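Side-chain contacts in odorant binding protein 4 (Chrysopa pallens, PDB 6JPM), which probably binds odorant molecules, as other secreted members of the PBP/GOBP family of small helical proteins do: residues L2-M7 against K76-S81; Q19-V24 against M47-E52; K41-Y46 against P100-A105; T53-K58 against E68-T73; N59-M64 against S91-D96. All coordinates share one frame; numbering follows the deposited sequence.

Overall arrangement
The five contacts tie together a small helical fold of the PBP/GOBP family, cross-linked by three disulfides. Contacts 2 and 3 are closest, with centres about 8 Å apart, and share helix 41-53, which meets helix 4-22 in one and helix 99-111 in the other. Contact 1 joins the opposite end of helix 4-22 to helix 76-89, its centre about 23 Å from that of contact 3. Contacts 4 and 5 meet at the short antiparallel pair 57-58 and 61-62 that follows helix 41-53, their centres about 14 Å apart. Along the chain, contacts 2 and 4 nest within the loop closed by contact 1, while contact 3 crosses it, so distant parts of the sequence interlock in a compact domain.

Contact 1: L2-M7 against K76-S81; sequences LTEAQM and KKYQES
A Met-aromatic contact between M7 and Y78 and a salt bridge between E4 and K77 join the first turn of helix 4-22 to the beginning of helix 76-89. M7 comes at the ring obliquely: its SD lies 4.9 Å from the centroid of the Y78 ring and 45° off the ring normal. A bend at chi3 (63°) turns the methyl to the ring, M7 CE lying 3.9 Å from Y78 CE2. Beside this pair the carboxylate of E4 receives the ammonium of K77, the two side chains crossing at about a right angle. K77 NZ is modelled too close to the carboxylate for the bridge's exact length to be trusted. K77 also folds back so that its CD lies over one face of its neighbour Y78. From the C-terminal tail, F117 meets the Y78 ring edge-to-face and touches M7 as well. The helix start that presents E4 and M7 is fixed by reciprocal bonds, Q6 N to T3 OG1 at 3.2 Å and T3 N to Q6 OE1 at 2.7 Å. The latter is nearly straight, at 169°, and lies in the plane of the Q6 carbonyl. These two bonds define a capping box, with T3 as the N-cap of helix 4-22.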
# COMPACT_ATOMS: atom_id res chain seq x y z
N LEU A 2 -2.58 16.13 -5.96
CA LEU A 2 -2.96 15.26 -7.05
C LEU A 2 -4.48 15.13 -7.12
O LEU A 2 -5.17 15.17 -6.10
CB LEU A 2 -2.33 13.87 -6.90
CG LEU A 2 -0.86 13.70 -7.29
CD1 LEU A 2 -0.35 12.34 -6.85
CD2 LEU A 2 -0.70 13.86 -8.80
N THR A 3 -4.99 14.97 -8.34
CA THR A 3 -6.39 14.62 -8.50
C THR A 3 -6.57 13.12 -8.29
O THR A 3 -5.61 12.34 -8.35
CB THR A 3 -6.90 15.00 -9.89
OG1 THR A 3 -6.23 14.21 -10.88
CG2 THR A 3 -6.64 16.48 -10.16
N GLU A 4 -7.81 12.71 -8.04
CA GLU A 4 -8.09 11.29 -7.87
C GLU A 4 -7.80 10.52 -9.15
O GLU A 4 -7.39 9.35 -9.09
CB GLU A 4 -9.54 11.08 -7.44
CG GLU A 4 -9.94 11.87 -6.21
CD GLU A 4 -11.24 11.38 -5.59
OE1 GLU A 4 -11.57 10.19 -5.79
OE2 GLU A 4 -11.92 12.17 -4.91
N ALA A 5 -8.00 11.14 -10.31
CA ALA A 5 -7.76 10.45 -11.57
C ALA A 5 -6.27 10.18 -11.77
O ALA A 5 -5.89 9.13 -12.30
CB ALA A 5 -8.31 11.27 -12.73
N GLN A 6 -5.41 11.13 -11.37
CA GLN A 6 -3.98 10.89 -11.45
C GLN A 6 -3.55 9.80 -10.47
O GLN A 6 -2.64 9.02 -10.78
CB GLN A 6 -3.21 12.18 -11.17
CG GLN A 6 -3.37 13.26 -12.22
CD GLN A 6 -3.04 14.63 -11.68
OE1 GLN A 6 -3.56 15.04 -10.64
NE2 GLN A 6 -2.17 15.35 -12.37
N MET A 7 -4.19 9.74 -9.31
CA MET A 7 -3.91 8.69 -8.34
C MET A 7 -4.28 7.32 -8.88
O MET A 7 -3.51 6.36 -8.77
CB MET A 7 -4.67 8.96 -7.04
CG MET A 7 -3.81 9.40 -5.89
SD MET A 7 -4.82 9.57 -4.40
CE MET A 7 -5.40 7.90 -4.17
N LYS A 76 -7.58 16.03 -0.75
CA LYS A 76 -7.99 16.33 0.62
C LYS A 76 -8.96 15.29 1.17
O LYS A 76 -9.01 15.06 2.38
CB LYS A 76 -8.61 17.72 0.70
CG LYS A 76 -9.81 17.93 -0.22
CD LYS A 76 -10.84 18.86 0.43
CE LYS A 76 -10.23 20.20 0.84
NZ LYS A 76 -9.82 21.03 -0.34
N LYS A 77 -9.70 14.62 0.31
CA LYS A 77 -10.64 13.62 0.86
C LYS A 77 -9.89 12.42 1.45
O LYS A 77 -10.48 11.72 2.22
CB LYS A 77 -11.67 13.21 -0.19
CG LYS A 77 -11.14 12.51 -1.42
CD LYS A 77 -11.60 11.07 -1.50
CE LYS A 77 -12.82 10.84 -2.35
NZ LYS A 77 -12.52 9.93 -3.48
N TYR A 78 -8.61 12.27 1.13
CA TYR A 78 -7.82 11.12 1.63
C TYR A 78 -6.88 11.59 2.73
O TYR A 78 -6.53 10.79 3.55
CB TYR A 78 -7.02 10.50 0.49
CG TYR A 78 -7.82 9.63 -0.45
CD1 TYR A 78 -8.40 8.47 0.00
CD2 TYR A 78 -8.02 9.97 -1.76
CE1 TYR A 78 -9.15 7.67 -0.83
CE2 TYR A 78 -8.76 9.18 -2.62
CZ TYR A 78 -9.33 8.02 -2.14
OH TYR A 78 -10.06 7.21 -2.95
N GLN A 79 -6.61 12.89 2.78
CA GLN A 79 -5.64 13.45 3.75
C GLN A 79 -5.93 13.03 5.19
O GLN A 79 -5.07 12.52 5.84
CB GLN A 79 -5.59 14.96 3.62
CG GLN A 79 -4.17 15.48 3.60
CD GLN A 79 -3.91 16.22 2.32
OE1 GLN A 79 -4.80 16.44 1.52
NE2 GLN A 79 -2.67 16.60 2.10
N GLU A 80 -7.14 13.22 5.65
CA GLU A 80 -7.44 12.91 7.05
C GLU A 80 -7.41 11.41 7.30
O GLU A 80 -6.87 11.01 8.32
CB GLU A 80 -8.79 13.51 7.42
CG GLU A 80 -9.03 13.54 8.89
CD GLU A 80 -9.93 14.67 9.36
OE1 GLU A 80 -10.07 14.82 10.58
OE2 GLU A 80 -10.47 15.39 8.50
N SER A 81 -8.00 10.63 6.41
CA SER A 81 -8.07 9.16 6.59
C SER A 81 -6.67 8.57 6.54
O SER A 81 -6.43 7.68 7.29
CB SER A 81 -8.98 8.49 5.62
OG SER A 81 -8.71 8.90 4.31

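Contact 2: Q19-V24 against M47-E52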
# COMPACT_ATOMS: atom_id res chain seq x y z
N GLN A 19 2.87 -6.46 -10.81
CA GLN A 19 2.22 -7.76 -10.90
C GLN A 19 3.07 -8.75 -11.69
O GLN A 19 3.31 -9.86 -11.18
CB GLN A 19 0.80 -7.62 -11.47
CG GLN A 19 0.13 -8.97 -11.76
CD GLN A 19 -1.36 -8.86 -12.08
OE1 GLN A 19 -1.82 -7.83 -12.59
NE2 GLN A 19 -2.12 -9.90 -11.79
N PRO A 20 3.57 -8.45 -12.90
CA PRO A 20 4.43 -9.41 -13.60
C PRO A 20 5.71 -9.73 -12.86
O PRO A 20 6.27 -10.81 -13.05
CB PRO A 20 4.74 -8.72 -14.94
CG PRO A 20 3.85 -7.58 -15.04
CD PRO A 20 3.37 -7.21 -13.68
N LYS A 21 6.22 -8.81 -12.05
CA LYS A 21 7.46 -9.06 -11.33
C LYS A 21 7.28 -10.07 -10.21
O LYS A 21 8.23 -10.78 -9.87
CB LYS A 21 8.00 -7.74 -10.78
CG LYS A 21 9.38 -7.81 -10.18
CD LYS A 21 9.83 -6.44 -9.68
CE LYS A 21 9.70 -5.36 -10.75
NZ LYS A 21 10.18 -4.02 -10.28
N THR A 22 6.08 -10.16 -9.70
CA THR A 22 5.81 -11.02 -8.52
C THR A 22 4.92 -12.21 -8.85
O THR A 22 4.85 -13.04 -8.02
CB THR A 22 5.18 -10.20 -7.39
OG1 THR A 22 3.92 -9.67 -7.80
CG2 THR A 22 6.11 -9.11 -6.91
N LYS A 23 4.20 -12.18 -9.97
CA LYS A 23 3.26 -13.22 -10.41
C LYS A 23 2.08 -13.38 -9.47
O LYS A 23 1.42 -14.43 -9.46
CB LYS A 23 3.96 -14.56 -10.61
CG LYS A 23 5.01 -14.51 -11.69
CD LYS A 23 4.39 -14.31 -13.04
CE LYS A 23 3.83 -15.63 -13.53
NZ LYS A 23 4.68 -16.78 -13.10
N VAL A 24 1.77 -12.35 -8.68
CA VAL A 24 0.51 -12.34 -7.96
C VAL A 24 -0.62 -12.44 -8.98
O VAL A 24 -0.49 -11.93 -10.11
CB VAL A 24 0.43 -11.07 -7.09
CG1 VAL A 24 0.41 -9.81 -7.96
CG2 VAL A 24 -0.74 -11.12 -6.14
N MET A 47 2.79 -6.48 -2.58
CA MET A 47 2.62 -5.34 -1.65
C MET A 47 3.99 -4.68 -1.37
O MET A 47 4.06 -3.48 -1.33
CB MET A 47 1.89 -5.72 -0.37
CG MET A 47 0.38 -5.97 -0.53
SD MET A 47 -0.47 -5.09 -1.84
CE MET A 47 -0.48 -3.45 -1.17
N ASN A 48 5.04 -5.47 -1.20
CA ASN A 48 6.40 -4.94 -0.99
C ASN A 48 6.82 -4.11 -2.22
O ASN A 48 7.30 -3.05 -2.05
CB ASN A 48 7.41 -6.02 -0.69
CG ASN A 48 8.74 -5.42 -0.34
OD1 ASN A 48 8.86 -4.69 0.61
ND2 ASN A 48 9.72 -5.65 -1.15
N CYS A 49 6.61 -4.65 -3.40
CA CYS A 49 6.93 -3.99 -4.67
C CYS A 49 6.15 -2.68 -4.76
O CYS A 49 6.73 -1.75 -5.06
CB CYS A 49 6.60 -4.87 -5.86
SG CYS A 49 6.98 -4.13 -7.46
N ILE A 50 4.86 -2.69 -4.47
CA ILE A 50 4.05 -1.48 -4.58
C ILE A 50 4.56 -0.41 -3.62
O ILE A 50 4.79 0.73 -4.02
CB ILE A 50 2.56 -1.81 -4.32
CG1 ILE A 50 1.93 -2.57 -5.50
CG2 ILE A 50 1.79 -0.54 -3.98
CD1 ILE A 50 1.94 -1.83 -6.85
N LEU A 51 4.73 -0.77 -2.35
CA LEU A 51 5.11 0.21 -1.35
C LEU A 51 6.57 0.63 -1.49
O LEU A 51 6.91 1.77 -1.15
CB LEU A 51 4.82 -0.33 0.05
CG LEU A 51 3.33 -0.40 0.38
CD1 LEU A 51 3.08 -1.40 1.50
CD2 LEU A 51 2.81 1.01 0.76
N GLU A 52 7.44 -0.24 -2.00
CA GLU A 52 8.78 0.23 -2.36
C GLU A 52 8.71 1.24 -3.51
O GLU A 52 9.37 2.28 -3.48
CB GLU A 52 9.68 -0.94 -2.76
CG GLU A 52 10.33 -1.67 -1.58
CD GLU A 52 11.32 -2.73 -2.04
OE1 GLU A 52 11.42 -2.93 -3.28
OE2 GLU A 52 11.98 -3.37 -1.19
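C49, on helix 41-53, meets K21 and T22 from the last turn of helix 4-22 beside the disulfide that links C49 to C18. Along 47-52, M47 comes first and turns its side chain from this interface, packing instead on A105 and on Y116 and L118 of the C-terminal tail. N48 follows, touching A101 and I57. C49 carries the contact: its SG stands anti to the backbone N, chi1 -179°, which directs the sulfur toward helix 4-22 and its bond to C18. The methyl of T22 approaches the other part of this side chain, with T22 CG2 4.4 Å from C49 CB. T22 can offer that methyl because its hydroxyl is occupied within its own helix, where T22 OG1 pairs with C18 O. K21 runs alongside, and its ammonium passes the disulfide with K21 NZ 4.3 Å from C49 SG, a loose approach and not a polar bond. Farther on, L51 packs on A101 and F104, and E52 takes a weak bond from N48, ND2 to OE2 at 3.2 Å. Across the contact the turn after helix 4-22 is held from within by Q19, whose NE2 donates to V24 O at 3.1 Å. No hydrogen bond or salt bridge joins the two segments, which suggests that the C18-C49 disulfide, flanked by a methyl and an alkyl chain, is the main link at these helix ends.

Contact 3: K41-Y46 against P100-A105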
# COMPACT_ATOMS: atom_id res chain seq x y z
N LYS A 41 3.30 -15.81 -0.64
CA LYS A 41 4.50 -14.99 -0.90
C LYS A 41 4.31 -14.03 -2.08
O LYS A 41 4.82 -12.98 -2.00
CB LYS A 41 5.72 -15.90 -0.98
CG LYS A 41 6.91 -15.44 -1.79
CD LYS A 41 8.13 -16.28 -1.47
CE LYS A 41 9.24 -16.14 -2.47
NZ LYS A 41 10.23 -17.25 -2.36
N LYS A 42 3.59 -14.44 -3.12
CA LYS A 42 3.36 -13.57 -4.31
C LYS A 42 2.55 -12.33 -3.91
O LYS A 42 2.90 -11.30 -4.31
CB LYS A 42 2.73 -14.31 -5.49
CG LYS A 42 3.47 -15.54 -5.97
CD LYS A 42 2.83 -16.17 -7.16
CE LYS A 42 2.01 -17.39 -6.84
NZ LYS A 42 0.79 -17.11 -6.08
N MET A 43 1.51 -12.49 -3.12
CA MET A 43 0.71 -11.35 -2.66
C MET A 43 1.59 -10.45 -1.78
O MET A 43 1.53 -9.30 -1.96
CB MET A 43 -0.48 -11.86 -1.85
CG MET A 43 -1.44 -10.81 -1.42
SD MET A 43 -2.30 -10.07 -2.76
CE MET A 43 -1.54 -8.47 -2.82
N MET A 44 2.37 -11.05 -0.90
CA MET A 44 3.28 -10.33 0.03
C MET A 44 4.32 -9.54 -0.76
O MET A 44 4.46 -8.40 -0.53
CB MET A 44 3.95 -11.26 1.04
CG MET A 44 3.01 -11.73 2.11
SD MET A 44 3.63 -12.57 3.54
CE MET A 44 4.99 -13.50 2.87
N CYS A 45 4.95 -10.18 -1.73
CA CYS A 45 5.98 -9.53 -2.54
C CYS A 45 5.38 -8.45 -3.43
O CYS A 45 6.02 -7.50 -3.62
CB CYS A 45 6.93 -10.54 -3.17
SG CYS A 45 7.89 -11.37 -1.88
N TYR A 46 4.14 -8.63 -3.87
CA TYR A 46 3.45 -7.59 -4.66
C TYR A 46 3.30 -6.33 -3.80
O TYR A 46 3.60 -5.32 -4.26
CB TYR A 46 2.11 -8.05 -5.23
CG TYR A 46 1.29 -6.96 -5.85
CD1 TYR A 46 1.54 -6.55 -7.14
CD2 TYR A 46 0.28 -6.34 -5.16
CE1 TYR A 46 0.78 -5.56 -7.72
CE2 TYR A 46 -0.49 -5.36 -5.73
CZ TYR A 46 -0.23 -4.96 -7.02
OH TYR A 46 -0.93 -3.99 -7.60
N PRO A 100 6.85 -7.21 6.13
CA PRO A 100 6.54 -5.90 6.66
C PRO A 100 5.60 -5.08 5.77
O PRO A 100 4.72 -4.56 6.27
CB PRO A 100 7.90 -5.25 6.86
CG PRO A 100 8.84 -6.40 6.94
CD PRO A 100 8.26 -7.46 6.05
N ALA A 101 5.86 -5.01 4.48
CA ALA A 101 4.96 -4.23 3.63
C ALA A 101 3.57 -4.85 3.56
O ALA A 101 2.56 -4.13 3.58
CB ALA A 101 5.54 -4.07 2.23
N TYR A 102 3.50 -6.17 3.47
CA TYR A 102 2.22 -6.86 3.46
C TYR A 102 1.46 -6.61 4.77
O TYR A 102 0.28 -6.26 4.76
CB TYR A 102 2.45 -8.35 3.27
CG TYR A 102 1.24 -9.23 3.45
CD1 TYR A 102 0.33 -9.42 2.40
CD2 TYR A 102 1.04 -9.92 4.63
CE1 TYR A 102 -0.77 -10.26 2.56
CE2 TYR A 102 -0.05 -10.75 4.80
CZ TYR A 102 -0.96 -10.92 3.76
OH TYR A 102 -2.04 -11.75 3.93
N ASN A 103 2.14 -6.78 5.91
CA ASN A 103 1.48 -6.57 7.19
C ASN A 103 1.05 -5.12 7.36
O ASN A 103 -0.04 -4.84 7.87
CB ASN A 103 2.40 -6.99 8.34
CG ASN A 103 2.50 -8.49 8.47
OD1 ASN A 103 1.54 -9.21 8.18
ND2 ASN A 103 3.68 -8.98 8.88
N PHE A 104 1.92 -4.18 6.98
CA PHE A 104 1.55 -2.77 6.97
C PHE A 104 0.31 -2.53 6.11
O PHE A 104 -0.61 -1.82 6.52
CB PHE A 104 2.74 -1.94 6.45
CG PHE A 104 2.47 -0.45 6.36
CD1 PHE A 104 2.21 0.30 7.51
CD2 PHE A 104 2.51 0.20 5.14
CE1 PHE A 104 1.99 1.68 7.44
CE2 PHE A 104 2.27 1.57 5.05
CZ PHE A 104 2.01 2.31 6.21
N ALA A 105 0.26 -3.13 4.91
CA ALA A 105 -0.88 -2.93 4.01
C ALA A 105 -2.17 -3.47 4.62
O ALA A 105 -3.23 -2.83 4.52
CB ALA A 105 -0.61 -3.60 2.66
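M44 lies over one face of the Y102 ring, and M43 meets the same ring obliquely, where helix 41-53 packs against helix 99-111. The M44 methylene makes the closest approach, CG standing 3.3 Å from Y102 CG and displaced from the ring centre toward the rim. Measured to the centroid of the Y102 ring, M44 CG is 3.6 Å away and 23° off the normal, which is the geometry of a CH-pi contact. The sulfur follows over the same face, M44 SD lying 4.3 Å from that centroid, so the residue also makes a Met-aromatic contact. M43 adds a looser touch, its CG 4.1 Å from Y102 CE1, with the two side chains at about a right angle. Torsions explain the overlap: M44 keeps its CG anti to the carbonyl carbon, chi1 -73°, while Y102 holds its ring anti to the backbone N, chi1 171°, swinging it across to the other helix. The backbones can come near, M44 CA and Y102 CA being 5.0 Å apart. In the next shell, F37 and D39 touch Y102, V24 and F32 pack on M43, and A101 fits against N48 and L51. The disulfide from C45 to C98 fastens the two helices nearby. Replacing Y102 by an alanine would remove the ring and would probably leave M44 without the face it packs on, opening a gap between the helices. With no hydrogen bond between the segments, the chemistry implies cohesion by dispersion and by polarisable sulfur and CH groups over an aromatic face.

Contact 4: T53-K58 against E68-T73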
# COMPACT_ATOMS: atom_id res chain seq x y z
N THR A 53 7.88 0.95 -4.52
CA THR A 53 7.74 1.87 -5.65
C THR A 53 7.16 3.21 -5.21
O THR A 53 7.55 4.25 -5.75
CB THR A 53 6.87 1.22 -6.72
OG1 THR A 53 7.51 0.02 -7.15
CG2 THR A 53 6.67 2.15 -7.91
N MET A 54 6.26 3.21 -4.23
CA MET A 54 5.77 4.46 -3.67
C MET A 54 6.77 5.13 -2.74
O MET A 54 6.51 6.25 -2.28
CB MET A 54 4.47 4.23 -2.90
CG MET A 54 3.30 3.76 -3.77
SD MET A 54 1.93 3.17 -2.74
CE MET A 54 1.24 4.73 -2.16
N LYS A 55 7.89 4.46 -2.44
CA LYS A 55 8.94 4.91 -1.52
C LYS A 55 8.46 4.97 -0.07
O LYS A 55 9.17 5.50 0.78
CB LYS A 55 9.51 6.27 -1.94
CG LYS A 55 10.30 6.18 -3.24
CD LYS A 55 10.72 7.55 -3.75
CE LYS A 55 9.56 8.29 -4.39
NZ LYS A 55 10.02 9.47 -5.16
N ILE A 56 7.30 4.40 0.23
CA ILE A 56 6.77 4.34 1.59
C ILE A 56 7.48 3.26 2.41
O ILE A 56 7.66 3.41 3.62
CB ILE A 56 5.24 4.11 1.53
CG1 ILE A 56 4.56 5.31 0.85
CG2 ILE A 56 4.66 3.87 2.92
CD1 ILE A 56 4.67 6.62 1.66
N ILE A 57 7.87 2.16 1.78
CA ILE A 57 8.61 1.08 2.43
C ILE A 57 10.02 1.03 1.87
O ILE A 57 10.21 1.04 0.64
CB ILE A 57 7.91 -0.28 2.27
CG1 ILE A 57 6.64 -0.38 3.13
CG2 ILE A 57 8.86 -1.42 2.58
CD1 ILE A 57 6.88 -0.44 4.63
N LYS A 58 11.01 0.98 2.75
CA LYS A 58 12.40 0.91 2.32
C LYS A 58 13.10 -0.12 3.19
O LYS A 58 13.11 0.01 4.42
CB LYS A 58 13.06 2.29 2.43
CG LYS A 58 14.48 2.35 1.94
CD LYS A 58 14.96 3.80 1.89
CE LYS A 58 14.74 4.51 3.22
NZ LYS A 58 15.53 3.93 4.35
N GLU A 68 5.69 11.83 5.07
CA GLU A 68 5.39 13.24 5.32
C GLU A 68 5.48 14.08 4.05
O GLU A 68 4.68 15.01 3.87
CB GLU A 68 6.31 13.79 6.41
CG GLU A 68 5.99 13.23 7.79
CD GLU A 68 7.11 13.46 8.78
OE1 GLU A 68 7.86 14.45 8.61
OE2 GLU A 68 7.25 12.65 9.72
N GLN A 69 6.43 13.78 3.16
CA GLN A 69 6.51 14.53 1.91
C GLN A 69 5.25 14.34 1.08
O GLN A 69 4.80 15.28 0.41
CB GLN A 69 7.74 14.09 1.10
CG GLN A 69 8.11 15.03 -0.06
CD GLN A 69 7.29 14.82 -1.34
OE1 GLN A 69 6.51 13.87 -1.45
NE2 GLN A 69 7.48 15.71 -2.31
N GLN A 70 4.67 13.14 1.11
CA GLN A 70 3.63 12.80 0.15
C GLN A 70 2.22 13.08 0.65
O GLN A 70 1.31 13.21 -0.17
CB GLN A 70 3.80 11.33 -0.24
CG GLN A 70 5.17 11.10 -0.89
CD GLN A 70 5.52 9.64 -1.10
OE1 GLN A 70 4.69 8.75 -0.92
NE2 GLN A 70 6.77 9.40 -1.48
N MET A 71 2.03 13.21 1.97
CA MET A 71 0.73 13.64 2.49
C MET A 71 0.18 14.90 1.82
O MET A 71 -1.02 14.93 1.54
CB MET A 71 0.83 13.84 4.01
CG MET A 71 0.85 12.56 4.83
SD MET A 71 -0.77 11.79 4.99
CE MET A 71 -1.83 13.24 4.91
N PRO A 72 0.97 15.95 1.56
CA PRO A 72 0.40 17.12 0.85
C PRO A 72 0.08 16.87 -0.62
O PRO A 72 -0.58 17.72 -1.23
CB PRO A 72 1.48 18.20 1.02
CG PRO A 72 2.72 17.47 1.33
CD PRO A 72 2.30 16.26 2.11
N THR A 73 0.52 15.76 -1.21
CA THR A 73 0.10 15.47 -2.58
C THR A 73 -1.23 14.72 -2.64
O THR A 73 -1.75 14.51 -3.74
CB THR A 73 1.17 14.65 -3.30
OG1 THR A 73 1.42 13.44 -2.58
CG2 THR A 73 2.45 15.45 -3.44
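Q70, on helix 64-70, reaches across to M54, K55 and I56, in the turn that ends helix 41-53, and it has by far the most surface buried here. Its chain extends beyond CG, chi2 170°, and so carries the amide to the backbone of the turn. There Q70 NE2 donates to M54 O at 3.3 Å. The donor approaches nearly along the C=O axis, at 161°, and the acceptor lies close to the plane of the Q70 amide. The other end of that amide faces I56, whose CD1 is 3.3 Å from Q70 OE1, a contact of a methyl with an oxygen. I56 itself is buried, packing on L51 and F104, so the amide lies at the edge of the apolar interior. K55 crosses Q70 at about a right angle, with its CE 4.2 Å from Q70 NE2. M54 joins mainly through its carbonyl, while its side chain turns to M14 and L118. Behind Q70 the chain passes into a 3-10 turn, in which T73 N bonds to Q70 O at 2.9 Å. K55 leaves helical angles with a positive phi of 67° and two bonds back into the last turn, which is the Schellman motif that commonly ends a helix.

Contact 5: N59-M64 against S91-D96; sequences NGKLDM and SADTGD
L62 N donates to D93 OD2 at 2.8 Å, an almost straight bond of 176° that joins a beta hairpin to the inverse gamma turn centred on D93. The hairpin pairs strands 57-58 and 61-62, and the backbone angles of N59 and G60, both with positive phi, fit a type I' turn between them. The amide meets OD2 on its anti side, 16° out of the carboxylate plane. D93 can offer this oxygen because its CG sits between the backbone N and the carbonyl carbon, chi1 55°, which aims the carboxylate at the strand. K61 passes obliquely, its CG 3.8 Å from D93 OD2, while its ammonium leads away, K61 NZ staying 5.6 Å from the same oxygen. Opposite charge at that range may still give mild attraction. Were D93 an alanine, L62 N would probably lose its acceptor, and the loop would lose its direct bond to the hairpin. A water adds a second link between the segments, lying 2.7 Å from G60 O and 2.6 Å from D93 O. Around the contact, L62 packs on I56, K90 and F104, and D93 touches P100 at the beginning of helix 99-111. Just past the strand, D63 is the N-cap of helix 64-70, its OD1 accepting from S65 N. The oxygen that takes the amide bond also lies beside the leucine side chain, L62 CB 3.4 Å from D93 OD2.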
# COMPACT_ATOMS: atom_id res chain seq x y z
N ASN A 59 13.66 -1.15 2.56
CA ASN A 59 14.33 -2.24 3.30
C ASN A 59 13.41 -2.79 4.38
O ASN A 59 13.83 -3.01 5.52
CB ASN A 59 15.65 -1.78 3.91
CG ASN A 59 16.63 -1.28 2.87
OD1 ASN A 59 16.95 -0.10 2.83
ND2 ASN A 59 17.13 -2.19 2.05
N GLY A 60 12.14 -2.98 4.04
CA GLY A 60 11.23 -3.59 4.98
C GLY A 60 10.78 -2.70 6.12
O GLY A 60 10.23 -3.20 7.10
N LYS A 61 11.00 -1.41 6.01
CA LYS A 61 10.63 -0.49 7.11
C LYS A 61 9.92 0.77 6.60
O LYS A 61 10.31 1.30 5.62
CB LYS A 61 11.85 -0.13 7.95
CG LYS A 61 11.60 0.78 9.14
CD LYS A 61 12.87 1.11 9.87
CE LYS A 61 12.65 1.69 11.24
NZ LYS A 61 12.12 3.05 11.11
N LEU A 62 8.90 1.17 7.31
CA LEU A 62 8.13 2.39 6.99
C LEU A 62 9.07 3.60 7.03
O LEU A 62 9.77 3.77 7.99
CB LEU A 62 6.98 2.51 7.99
CG LEU A 62 6.09 3.73 7.80
CD1 LEU A 62 5.49 3.76 6.41
CD2 LEU A 62 5.00 3.75 8.85
N ASP A 63 9.12 4.34 5.94
CA ASP A 63 9.96 5.55 5.86
C ASP A 63 9.08 6.74 6.20
O ASP A 63 8.45 7.25 5.30
CB ASP A 63 10.64 5.71 4.50
CG ASP A 63 11.52 6.94 4.42
OD1 ASP A 63 11.41 7.76 5.28
OD2 ASP A 63 12.29 7.03 3.51
N MET A 64 9.03 7.12 7.47
CA MET A 64 8.18 8.22 7.90
C MET A 64 8.51 9.53 7.20
O MET A 64 7.65 10.42 7.16
CB MET A 64 8.28 8.39 9.42
CG MET A 64 7.55 7.32 10.23
SD MET A 64 5.79 7.12 9.82
CE MET A 64 5.21 8.82 9.84
N SER A 91 3.63 0.95 13.33
CA SER A 91 4.45 -0.15 13.81
C SER A 91 3.99 -1.50 13.29
O SER A 91 4.48 -2.53 13.75
CB SER A 91 4.49 -0.17 15.34
OG SER A 91 5.12 1.00 15.84
N ALA A 92 3.07 -1.53 12.32
CA ALA A 92 2.62 -2.79 11.75
C ALA A 92 3.60 -3.36 10.73
O ALA A 92 3.32 -4.42 10.18
CB ALA A 92 1.24 -2.63 11.09
N ASP A 93 4.71 -2.68 10.45
CA ASP A 93 5.67 -3.16 9.46
C ASP A 93 6.63 -4.18 10.10
O ASP A 93 7.83 -3.96 10.24
CB ASP A 93 6.43 -1.98 8.85
CG ASP A 93 7.11 -1.10 9.89
OD1 ASP A 93 6.76 -1.18 11.09
OD2 ASP A 93 8.00 -0.32 9.50
N THR A 94 6.05 -5.32 10.45
CA THR A 94 6.78 -6.40 11.15
C THR A 94 7.06 -7.60 10.25
O THR A 94 6.37 -7.80 9.29
CB THR A 94 6.05 -6.83 12.42
OG1 THR A 94 4.84 -7.47 12.06
CG2 THR A 94 5.75 -5.67 13.34
N GLY A 95 8.06 -8.37 10.64
CA GLY A 95 8.44 -9.60 9.94
C GLY A 95 9.67 -9.48 9.08
O GLY A 95 10.41 -8.57 9.21
N ASP A 96 9.82 -10.45 8.20
CA ASP A 96 11.01 -10.60 7.35
C ASP A 96 10.68 -10.41 5.87
O ASP A 96 9.62 -10.77 5.45
CB ASP A 96 11.59 -11.99 7.60
CG ASP A 96 12.82 -12.37 6.81
OD1 ASP A 96 13.71 -11.54 6.62
OD2 ASP A 96 12.88 -13.52 6.42
O HOH W 1 10.26 -3.15 9.82